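Local coordinates for protein EvdO1 (Micromonospora carbonacea, PDB 4XBZ) that probably catalyses an oxidative cyclization in orthosomycin biosynthesis, as a metal-dependent oxygenase of the phytanoyl-CoA dioxygenase family with a double-stranded beta-helix fold, at residues A104-E109 and F148-G153; A119-H124 and I257-R262; N138-W143 and L280-L285. All coordinates share one frame; numbering follows the deposited sequence.

In the fold
All three contacts reach the larger sheet of the double-stranded beta-helix. Contacts 1 and 3 are linked through strand 139-147: contact 3 uses its start, and contact 1 uses the loop that follows it. Contact 2 uses the adjoining strand 256-263. Contact 2 lies nearest the centre of the chain and is buried and mostly apolar, with one bridging water. Contact 3 is also buried, about 9 Å from contact 2 between centres, and sets a helix against a strand through a folded lysine. Contact 1 lies farther out and is partly buried. It combines a backbone hydrogen bond with a phenylalanine ring laid on a strand.

Contact 1 (A104-E109 and F148-G153); sequences APVRIE and FKTPAG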
loop_
_atom_site.group_PDB
_atom_site.type_symbol
_atom_site.label_atom_id
_atom_site.label_comp_id
_atom_site.label_asym_id
_atom_site.label_seq_id
_atom_site.Cartn_x
_atom_site.Cartn_y
_atom_site.Cartn_z
ATOM N N ALA A 104 -25.376 0.841 29.110
ATOM C CA ALA A 104 -24.965 2.058 28.420
ATOM C C ALA A 104 -24.648 1.772 26.955
ATOM O O ALA A 104 -24.376 0.633 26.598
ATOM C CB ALA A 104 -23.782 2.666 29.112
ATOM N N PRO A 105 -24.722 2.801 26.092
ATOM C CA PRO A 105 -24.295 2.640 24.697
ATOM C C PRO A 105 -22.788 2.860 24.567
ATOM O O PRO A 105 -22.252 3.712 25.275
ATOM C CB PRO A 105 -25.071 3.734 23.962
ATOM C CG PRO A 105 -25.203 4.835 25.006
ATOM C CD PRO A 105 -25.281 4.145 26.350
ATOM N N VAL A 106 -22.125 2.118 23.682
ATOM C CA VAL A 106 -20.677 2.229 23.534
ATOM C C VAL A 106 -20.267 2.477 22.080
ATOM O O VAL A 106 -19.114 2.847 21.810
ATOM C CB VAL A 106 -19.951 0.959 24.057
ATOM C CG1 VAL A 106 -20.016 0.894 25.588
ATOM C CG2 VAL A 106 -20.549 -0.290 23.446
ATOM N N ARG A 107 -21.204 2.275 21.152
ATOM C CA ARG A 107 -20.914 2.479 19.739
ATOM C C ARG A 107 -22.166 2.785 18.940
ATOM O O ARG A 107 -23.197 2.123 19.083
ATOM C CB ARG A 107 -20.203 1.247 19.163
ATOM C CG ARG A 107 -19.760 1.348 17.703
ATOM C CD ARG A 107 -19.093 0.037 17.271
ATOM N NE ARG A 107 -18.979 -0.108 15.816
ATOM C CZ ARG A 107 -17.845 -0.377 15.159
ATOM N NH1 ARG A 107 -16.698 -0.514 15.823
ATOM N NH2 ARG A 107 -17.848 -0.493 13.829
ATOM N N ILE A 108 -22.062 3.796 18.087
ATOM C CA ILE A 108 -23.127 4.142 17.149
ATOM C C ILE A 108 -22.648 3.889 15.698
ATOM O O ILE A 108 -21.597 4.375 15.300
ATOM C CB ILE A 108 -23.573 5.619 17.348
ATOM C CG1 ILE A 108 -24.170 5.800 18.742
ATOM C CG2 ILE A 108 -24.580 6.047 16.302
ATOM C CD1 ILE A 108 -24.170 7.215 19.223
ATOM N N GLU A 109 -23.414 3.118 14.921
ATOM C CA GLU A 109 -23.050 2.833 13.523
ATOM C C GLU A 109 -23.687 3.797 12.540
ATOM O O GLU A 109 -24.793 4.307 12.775
ATOM C CB GLU A 109 -23.448 1.414 13.116
ATOM C CG GLU A 109 -22.813 0.305 13.935
ATOM C CD GLU A 109 -21.425 -0.091 13.472
ATOM O OE1 GLU A 109 -20.954 0.373 12.409
ATOM O OE2 GLU A 109 -20.806 -0.892 14.198
ATOM N N PHE A 148 -17.040 5.130 21.949
ATOM C CA PHE A 148 -16.839 5.962 23.136
ATOM C C PHE A 148 -17.032 5.074 24.346
ATOM O O PHE A 148 -17.806 4.120 24.293
ATOM C CB PHE A 148 -17.822 7.133 23.153
ATOM C CG PHE A 148 -19.237 6.715 22.859
ATOM C CD1 PHE A 148 -19.663 6.531 21.545
ATOM C CD2 PHE A 148 -20.124 6.454 23.893
ATOM C CE1 PHE A 148 -20.960 6.108 21.265
ATOM C CE2 PHE A 148 -21.417 6.034 23.623
ATOM C CZ PHE A 148 -21.836 5.858 22.306
ATOM N N LYS A 149 -16.344 5.353 25.443
ATOM C CA LYS A 149 -16.561 4.497 26.595
ATOM C C LYS A 149 -17.377 5.168 27.684
ATOM O O LYS A 149 -17.725 6.347 27.599
ATOM C CB LYS A 149 -15.231 4.000 27.154
ATOM C CG LYS A 149 -14.168 5.036 27.247
ATOM C CD LYS A 149 -12.807 4.369 27.421
ATOM C CE LYS A 149 -12.591 3.292 26.371
ATOM N NZ LYS A 149 -11.186 2.840 26.315
ATOM N N THR A 150 -17.694 4.375 28.698
ATOM C CA THR A 150 -18.534 4.796 29.805
ATOM C C THR A 150 -17.675 5.333 30.949
ATOM O O THR A 150 -17.070 4.556 31.688
ATOM C CB THR A 150 -19.401 3.625 30.305
ATOM O OG1 THR A 150 -18.570 2.487 30.565
ATOM C CG2 THR A 150 -20.393 3.232 29.265
ATOM N N PRO A 151 -17.630 6.665 31.105
ATOM C CA PRO A 151 -16.711 7.333 32.042
ATOM C C PRO A 151 -16.843 6.887 33.511
ATOM O O PRO A 151 -15.899 7.080 34.263
ATOM C CB PRO A 151 -17.069 8.821 31.887
ATOM C CG PRO A 151 -18.418 8.837 31.285
ATOM C CD PRO A 151 -18.507 7.622 30.415
ATOM N N ALA A 152 -17.964 6.291 33.911
ATOM C CA ALA A 152 -18.087 5.758 35.268
ATOM C C ALA A 152 -17.223 4.515 35.428
ATOM O O ALA A 152 -17.061 3.992 36.533
ATOM C CB ALA A 152 -19.543 5.432 35.604
ATOM N N GLY A 153 -16.679 4.038 34.315
ATOM C CA GLY A 153 -15.818 2.877 34.339
ATOM C C GLY A 153 -16.042 2.000 33.129
ATOM O O GLY A 153 -17.162 1.579 32.865
#
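Phe148 carries most of this contact by laying its ring along the backbone of Pro105 and Val106. The carbonyl O of Val106 sits over one face of the ring, displaced toward the rim. The carbonyl of Pro105 comes in obliquely, its O 3.0 Å from CE2 of Phe148. Ile108 adds its CD1 methyl, 4.0 Å from CE1 of Phe148, and the Pro105 ring touches CE2 more loosely.

The backbone of Phe148 is tied to the same place. Its N donates to Val106 O over 3.1 Å with an N-H...O angle of 165°. Val106 O therefore both accepts the bond from Phe148 N and faces the ring of the same residue. This works because CG of Phe148 stands between its own backbone N and carbonyl carbon (chi1 47°), which folds the ring back over the strand.

Farther along, the Thr150 methyl CG2 presses on Ala104 CB at 3.4 Å, tighter than usual. Thr150 OG1 is used elsewhere, 2.8 Å from Gly153 O, to which it donates. It adds to the backbone bond from Gly153 N to Thr150 O that closes the type I turn.

Arg107 points away from the loop. Its NE makes a salt bridge to Glu109 OE2 at 2.6 Å, and its side chain comes within about 7 Å of the nickel ion. Val106 and Arg107 together face Val93, forming a classic beta bulge against strand 92-94. On the other edge, strand 105-109 pairs with strand 139-147. Helix 66-86 packs alongside, with Ile80 on Phe148, Leu79 on Ile108 and Trp84 on Ala104 and Pro105.

Contact 2 (A119-H124 and I257-R262); sequences AMLAGH and IYFEYR
In the larger sheet of the double-stranded beta-helix, strand 256-263 turns Ile257 and Phe259 toward Leu121, near the end of helix 116-121, and the next residue Ala122. Leu121 and Ile257 meet tip to tip, CD2 of Leu121 lying 4.1 Å from CD1 of Ile257. The first torsion of Leu121 (chi1 175°) swings CG away from the backbone N and toward the strand, where the side chain slants across Phe259, CG 3.9 Å from CE2. Ala122 touches the same end of that ring. Its CA is 3.6 Å from Phe259 CE2, and its CB is 3.9 Å from Phe259 CZ. With an alanine at Leu121, Ile257 CD1 would probably lose its methyl partner and a gap would open beside the outer end of the Phe259 ring.

Val72 of helix 66-86 touches both Leu121 and Ile257, so this group of side chains continues into a second helix. One water links the two segments. It donates to Ala122 O at 2.7 Å and lies 2.9 Å from Tyr261 OH.

The contact is thus held by apolar packing, and its polar part is indirect: the water bridges a backbone carbonyl and a phenol that stand too far apart to bond each other.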
loop_
_atom_site.group_PDB
_atom_site.type_symbol
_atom_site.label_atom_id
_atom_site.label_comp_id
_atom_site.label_asym_id
_atom_site.label_seq_id
_atom_site.Cartn_x
_atom_site.Cartn_y
_atom_site.Cartn_z
ATOM N N ALA A 119 -20.217 13.227 7.773
ATOM C CA ALA A 119 -20.175 12.907 6.347
ATOM C C ALA A 119 -19.105 13.730 5.623
ATOM O O ALA A 119 -18.320 13.204 4.835
ATOM C CB ALA A 119 -21.537 13.133 5.709
ATOM N N MET A 120 -19.060 15.026 5.908
ATOM C CA MET A 120 -18.037 15.892 5.335
ATOM C C MET A 120 -16.633 15.497 5.816
ATOM O O MET A 120 -15.651 15.597 5.067
ATOM C CB MET A 120 -18.336 17.359 5.672
ATOM C CG MET A 120 -19.664 17.875 5.065
ATOM S SD MET A 120 -19.810 19.679 4.898
ATOM C CE MET A 120 -19.721 20.204 6.616
ATOM N N LEU A 121 -16.544 15.048 7.066
ATOM C CA LEU A 121 -15.289 14.518 7.596
ATOM C C LEU A 121 -14.871 13.316 6.748
ATOM O O LEU A 121 -13.686 13.109 6.482
ATOM C CB LEU A 121 -15.432 14.124 9.075
ATOM C CG LEU A 121 -14.237 13.428 9.760
ATOM C CD1 LEU A 121 -12.978 14.291 9.717
ATOM C CD2 LEU A 121 -14.580 13.048 11.205
ATOM N N ALA A 122 -15.857 12.548 6.292
ATOM C CA ALA A 122 -15.588 11.357 5.511
ATOM C C ALA A 122 -15.078 11.700 4.114
ATOM O O ALA A 122 -14.616 10.821 3.401
ATOM C CB ALA A 122 -16.841 10.469 5.434
ATOM N N GLY A 123 -15.141 12.972 3.732
ATOM C CA GLY A 123 -14.559 13.421 2.474
ATOM C C GLY A 123 -13.309 14.269 2.638
ATOM O O GLY A 123 -12.847 14.897 1.689
ATOM N N HIS A 124 -12.776 14.299 3.859
ATOM C CA HIS A 124 -11.592 15.097 4.199
ATOM C C HIS A 124 -10.396 14.715 3.330
ATOM O O HIS A 124 -9.902 13.589 3.416
ATOM C CB HIS A 124 -11.254 14.918 5.684
ATOM C CG HIS A 124 -10.234 15.884 6.213
ATOM N ND1 HIS A 124 -8.994 16.059 5.632
ATOM C CD2 HIS A 124 -10.261 16.702 7.293
ATOM C CE1 HIS A 124 -8.306 16.951 6.324
ATOM N NE2 HIS A 124 -9.051 17.355 7.338
ATOM N N ILE A 257 -14.062 8.445 16.315
ATOM C CA ILE A 257 -14.772 8.150 15.077
ATOM C C ILE A 257 -13.895 7.276 14.180
ATOM O O ILE A 257 -12.784 7.683 13.831
ATOM C CB ILE A 257 -15.156 9.443 14.328
ATOM C CG1 ILE A 257 -16.335 10.125 15.010
ATOM C CG2 ILE A 257 -15.525 9.159 12.881
ATOM C CD1 ILE A 257 -16.652 11.479 14.422
ATOM N N TYR A 258 -14.388 6.080 13.842
ATOM C CA TYR A 258 -13.641 5.103 13.038
ATOM C C TYR A 258 -14.210 4.973 11.639
ATOM O O TYR A 258 -15.380 4.618 11.460
ATOM C CB TYR A 258 -13.633 3.703 13.682
ATOM C CG TYR A 258 -12.745 3.574 14.901
ATOM C CD1 TYR A 258 -11.366 3.389 14.774
ATOM C CD2 TYR A 258 -13.282 3.639 16.187
ATOM C CE1 TYR A 258 -10.544 3.271 15.891
ATOM C CE2 TYR A 258 -12.467 3.534 17.309
ATOM C CZ TYR A 258 -11.094 3.350 17.159
ATOM O OH TYR A 258 -10.287 3.241 18.285
ATOM N N PHE A 259 -13.355 5.245 10.661
ATOM C CA PHE A 259 -13.584 4.914 9.256
ATOM C C PHE A 259 -12.684 3.755 8.812
ATOM O O PHE A 259 -11.465 3.918 8.819
ATOM C CB PHE A 259 -13.275 6.115 8.364
ATOM C CG PHE A 259 -14.111 7.327 8.628
ATOM C CD1 PHE A 259 -15.361 7.228 9.233
ATOM C CD2 PHE A 259 -13.661 8.576 8.219
ATOM C CE1 PHE A 259 -16.122 8.365 9.449
ATOM C CE2 PHE A 259 -14.412 9.713 8.434
ATOM C CZ PHE A 259 -15.642 9.614 9.047
ATOM N N GLU A 260 -13.247 2.608 8.421
ATOM C CA GLU A 260 -12.442 1.585 7.726
ATOM C C GLU A 260 -12.450 1.764 6.206
ATOM O O GLU A 260 -13.426 2.230 5.619
ATOM C CB GLU A 260 -12.899 0.158 8.036
ATOM C CG GLU A 260 -11.873 -0.897 7.558
ATOM C CD GLU A 260 -12.449 -2.316 7.410
ATOM O OE1 GLU A 260 -13.165 -2.597 6.410
ATOM O OE2 GLU A 260 -12.167 -3.160 8.284
ATOM N N TYR A 261 -11.334 1.402 5.586
ATOM C CA TYR A 261 -11.190 1.423 4.141
ATOM C C TYR A 261 -10.639 0.085 3.681
ATOM O O TYR A 261 -9.881 -0.540 4.414
ATOM C CB TYR A 261 -10.266 2.555 3.709
ATOM C CG TYR A 261 -10.742 3.925 4.126
ATOM C CD1 TYR A 261 -10.370 4.465 5.348
ATOM C CD2 TYR A 261 -11.583 4.675 3.300
ATOM C CE1 TYR A 261 -10.793 5.719 5.741
ATOM C CE2 TYR A 261 -12.023 5.931 3.684
ATOM C CZ TYR A 261 -11.624 6.448 4.910
ATOM O OH TYR A 261 -12.056 7.691 5.305
ATOM N N ARG A 262 -11.050 -0.360 2.493
ATOM C CA ARG A 262 -10.465 -1.529 1.832
ATOM C C ARG A 262 -10.297 -1.258 0.332
ATOM O O ARG A 262 -10.937 -0.360 -0.216
ATOM C CB ARG A 262 -11.339 -2.771 2.028
ATOM C CG ARG A 262 -11.550 -3.173 3.456
ATOM C CD ARG A 262 -12.377 -4.459 3.596
ATOM N NE ARG A 262 -12.687 -4.717 5.000
ATOM C CZ ARG A 262 -12.487 -5.871 5.636
ATOM N NH1 ARG A 262 -11.990 -6.929 4.994
ATOM N NH2 ARG A 262 -12.798 -5.968 6.926
HETATM O O HOH W 1 -14.486 8.179 3.808
#

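Contact 3 (N138-W143 and L280-L285); sequences NLIPTW and LKQQVL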
loop_
_atom_site.group_PDB
_atom_site.type_symbol
_atom_site.label_atom_id
_atom_site.label_comp_id
_atom_site.label_asym_id
_atom_site.label_seq_id
_atom_site.Cartn_x
_atom_site.Cartn_y
_atom_site.Cartn_z
ATOM N N ASN A 138 -8.059 2.531 -5.591
ATOM C CA ASN A 138 -9.425 1.991 -5.646
ATOM C C ASN A 138 -10.050 1.860 -4.266
ATOM O O ASN A 138 -10.922 1.009 -4.052
ATOM C CB ASN A 138 -9.460 0.611 -6.322
ATOM C CG ASN A 138 -8.664 0.565 -7.616
ATOM O OD1 ASN A 138 -8.749 1.469 -8.445
ATOM N ND2 ASN A 138 -7.881 -0.496 -7.791
ATOM N N LEU A 139 -9.585 2.678 -3.328
ATOM C CA LEU A 139 -10.103 2.639 -1.965
ATOM C C LEU A 139 -11.622 2.854 -1.923
ATOM O O LEU A 139 -12.180 3.666 -2.658
ATOM C CB LEU A 139 -9.416 3.696 -1.095
ATOM C CG LEU A 139 -9.831 5.145 -1.320
ATOM C CD1 LEU A 139 -10.483 5.713 -0.043
ATOM C CD2 LEU A 139 -8.635 5.971 -1.728
ATOM N N ILE A 140 -12.292 2.106 -1.065
ATOM C CA ILE A 140 -13.668 2.435 -0.742
ATOM C C ILE A 140 -13.834 2.478 0.775
ATOM O O ILE A 140 -13.128 1.773 1.498
ATOM C CB ILE A 140 -14.664 1.439 -1.360
ATOM C CG1 ILE A 140 -14.388 0.012 -0.884
ATOM C CG2 ILE A 140 -14.628 1.514 -2.883
ATOM C CD1 ILE A 140 -15.658 -0.847 -0.802
ATOM N N PRO A 141 -14.746 3.329 1.263
ATOM C CA PRO A 141 -15.093 3.356 2.691
ATOM C C PRO A 141 -16.046 2.215 3.075
ATOM O O PRO A 141 -17.010 1.962 2.352
ATOM C CB PRO A 141 -15.774 4.714 2.852
ATOM C CG PRO A 141 -16.427 4.954 1.479
ATOM C CD PRO A 141 -15.437 4.384 0.494
ATOM N N THR A 142 -15.791 1.527 4.182
ATOM C CA THR A 142 -16.648 0.411 4.549
ATOM C C THR A 142 -17.390 0.716 5.846
ATOM O O THR A 142 -18.374 1.451 5.838
ATOM C CB THR A 142 -15.847 -0.918 4.669
ATOM O OG1 THR A 142 -14.761 -0.747 5.580
ATOM C CG2 THR A 142 -15.281 -1.365 3.283
ATOM N N TRP A 143 -16.936 0.144 6.952
ATOM C CA TRP A 143 -17.476 0.481 8.250
ATOM C C TRP A 143 -17.240 1.949 8.560
ATOM O O TRP A 143 -16.175 2.497 8.254
ATOM C CB TRP A 143 -16.861 -0.416 9.340
ATOM C CG TRP A 143 -17.504 -1.790 9.418
ATOM C CD1 TRP A 143 -18.497 -2.191 10.289
ATOM C CD2 TRP A 143 -17.225 -2.931 8.587
ATOM N NE1 TRP A 143 -18.840 -3.503 10.047
ATOM C CE2 TRP A 143 -18.076 -3.980 9.011
ATOM C CE3 TRP A 143 -16.332 -3.173 7.535
ATOM C CZ2 TRP A 143 -18.057 -5.245 8.420
ATOM C CZ3 TRP A 143 -16.318 -4.433 6.942
ATOM C CH2 TRP A 143 -17.176 -5.453 7.386
ATOM N N LEU A 280 -22.053 1.340 -4.391
ATOM C CA LEU A 280 -22.829 2.182 -3.487
ATOM C C LEU A 280 -21.907 2.999 -2.574
ATOM O O LEU A 280 -22.128 4.202 -2.365
ATOM C CB LEU A 280 -23.809 1.330 -2.668
ATOM C CG LEU A 280 -24.796 0.554 -3.555
ATOM C CD1 LEU A 280 -25.592 -0.503 -2.786
ATOM C CD2 LEU A 280 -25.725 1.509 -4.281
ATOM N N LYS A 281 -20.859 2.364 -2.049
ATOM C CA LYS A 281 -19.946 3.085 -1.174
ATOM C C LYS A 281 -19.107 4.090 -1.952
ATOM O O LYS A 281 -18.744 5.138 -1.413
ATOM C CB LYS A 281 -19.058 2.117 -0.391
ATOM C CG LYS A 281 -19.843 1.189 0.511
ATOM C CD LYS A 281 -20.971 1.933 1.269
ATOM C CE LYS A 281 -20.437 3.019 2.233
ATOM N NZ LYS A 281 -19.981 2.480 3.560
ATOM N N GLN A 282 -18.822 3.795 -3.219
ATOM C CA GLN A 282 -18.174 4.777 -4.080
ATOM C C GLN A 282 -19.051 6.022 -4.206
ATOM O O GLN A 282 -18.553 7.151 -4.205
ATOM C CB GLN A 282 -17.880 4.186 -5.467
ATOM C CG GLN A 282 -16.689 3.232 -5.488
ATOM C CD GLN A 282 -16.499 2.546 -6.832
ATOM O OE1 GLN A 282 -17.462 2.148 -7.486
ATOM N NE2 GLN A 282 -15.256 2.393 -7.241
ATOM N N GLN A 283 -20.356 5.799 -4.320
ATOM C CA GLN A 283 -21.322 6.889 -4.391
ATOM C C GLN A 283 -21.342 7.672 -3.074
ATOM O O GLN A 283 -21.423 8.905 -3.080
ATOM C CB GLN A 283 -22.729 6.369 -4.703
ATOM C CG GLN A 283 -22.978 5.848 -6.128
ATOM C CD GLN A 283 -24.472 5.819 -6.441
ATOM O OE1 GLN A 283 -25.127 6.860 -6.442
ATOM N NE2 GLN A 283 -25.018 4.631 -6.659
ATOM N N VAL A 284 -21.281 6.949 -1.956
ATOM C CA VAL A 284 -21.130 7.577 -0.642
ATOM C C VAL A 284 -19.866 8.468 -0.617
ATOM O O VAL A 284 -19.933 9.644 -0.235
ATOM C CB VAL A 284 -21.039 6.523 0.487
ATOM C CG1 VAL A 284 -20.712 7.189 1.827
ATOM C CG2 VAL A 284 -22.309 5.715 0.569
ATOM N N LEU A 285 -18.734 7.919 -1.059
ATOM C CA LEU A 285 -17.470 8.663 -1.056
ATOM C C LEU A 285 -17.568 9.943 -1.887
ATOM O O LEU A 285 -17.145 11.028 -1.455
ATOM C CB LEU A 285 -16.326 7.795 -1.583
ATOM C CG LEU A 285 -14.931 8.416 -1.454
ATOM C CD1 LEU A 285 -14.619 8.656 -0.001
ATOM C CD2 LEU A 285 -13.835 7.548 -2.083
#
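Lys281 folds its side chain around the carbonyl of Pro141, and this is the tight part of the contact. The chain is bent at chi2, chi3 and chi4, which curls it back instead of letting it reach outward. CB of Lys281 lies 3.4 Å from Pro141 O, and CE returns to within 3.6 Å of the same atom. NZ makes a weak hydrogen bond to Pro141 O at 3.2 Å. The same NZ is 3.0 Å from Thr142 O. A firmer partner is Tyr277 OH, one helical turn earlier, which helps to fix the position of the ammonium group.

The Pro141 ring packs close as well. Its CG stands 3.7 Å from the backbone O of Lys281, and its CD lies 4.1 Å from Leu285 CB. Ile140 CG2 meets Gln282 CG closely too, at 3.7 Å, but at that single point.

Strand 139-147 belongs to the larger sheet of the double-stranded beta-helix, between strands 256-263 and 105-109. Helix 275-293 lies across it almost at a right angle. The axes of segments 139-143 and 280-285 cross at 99° and approach to 7.3 Å. The side chain of Thr142 points away from the helix, and its OG1 hydrogen-bonds to Glu260 OE1 on the adjoining strand.

Toward the start of the strand the packing is looser, with Leu139 CD1 and Leu285 CD2 4.3 Å apart. The amide of Gln282 is spent outside the contact, on Leu312 O, His314 N and Tyr306 OH. The side nearer solvent is at Pro141, which is partly exposed although it packs tightly on the helix; Trp143, farther along the strand, is partly exposed too.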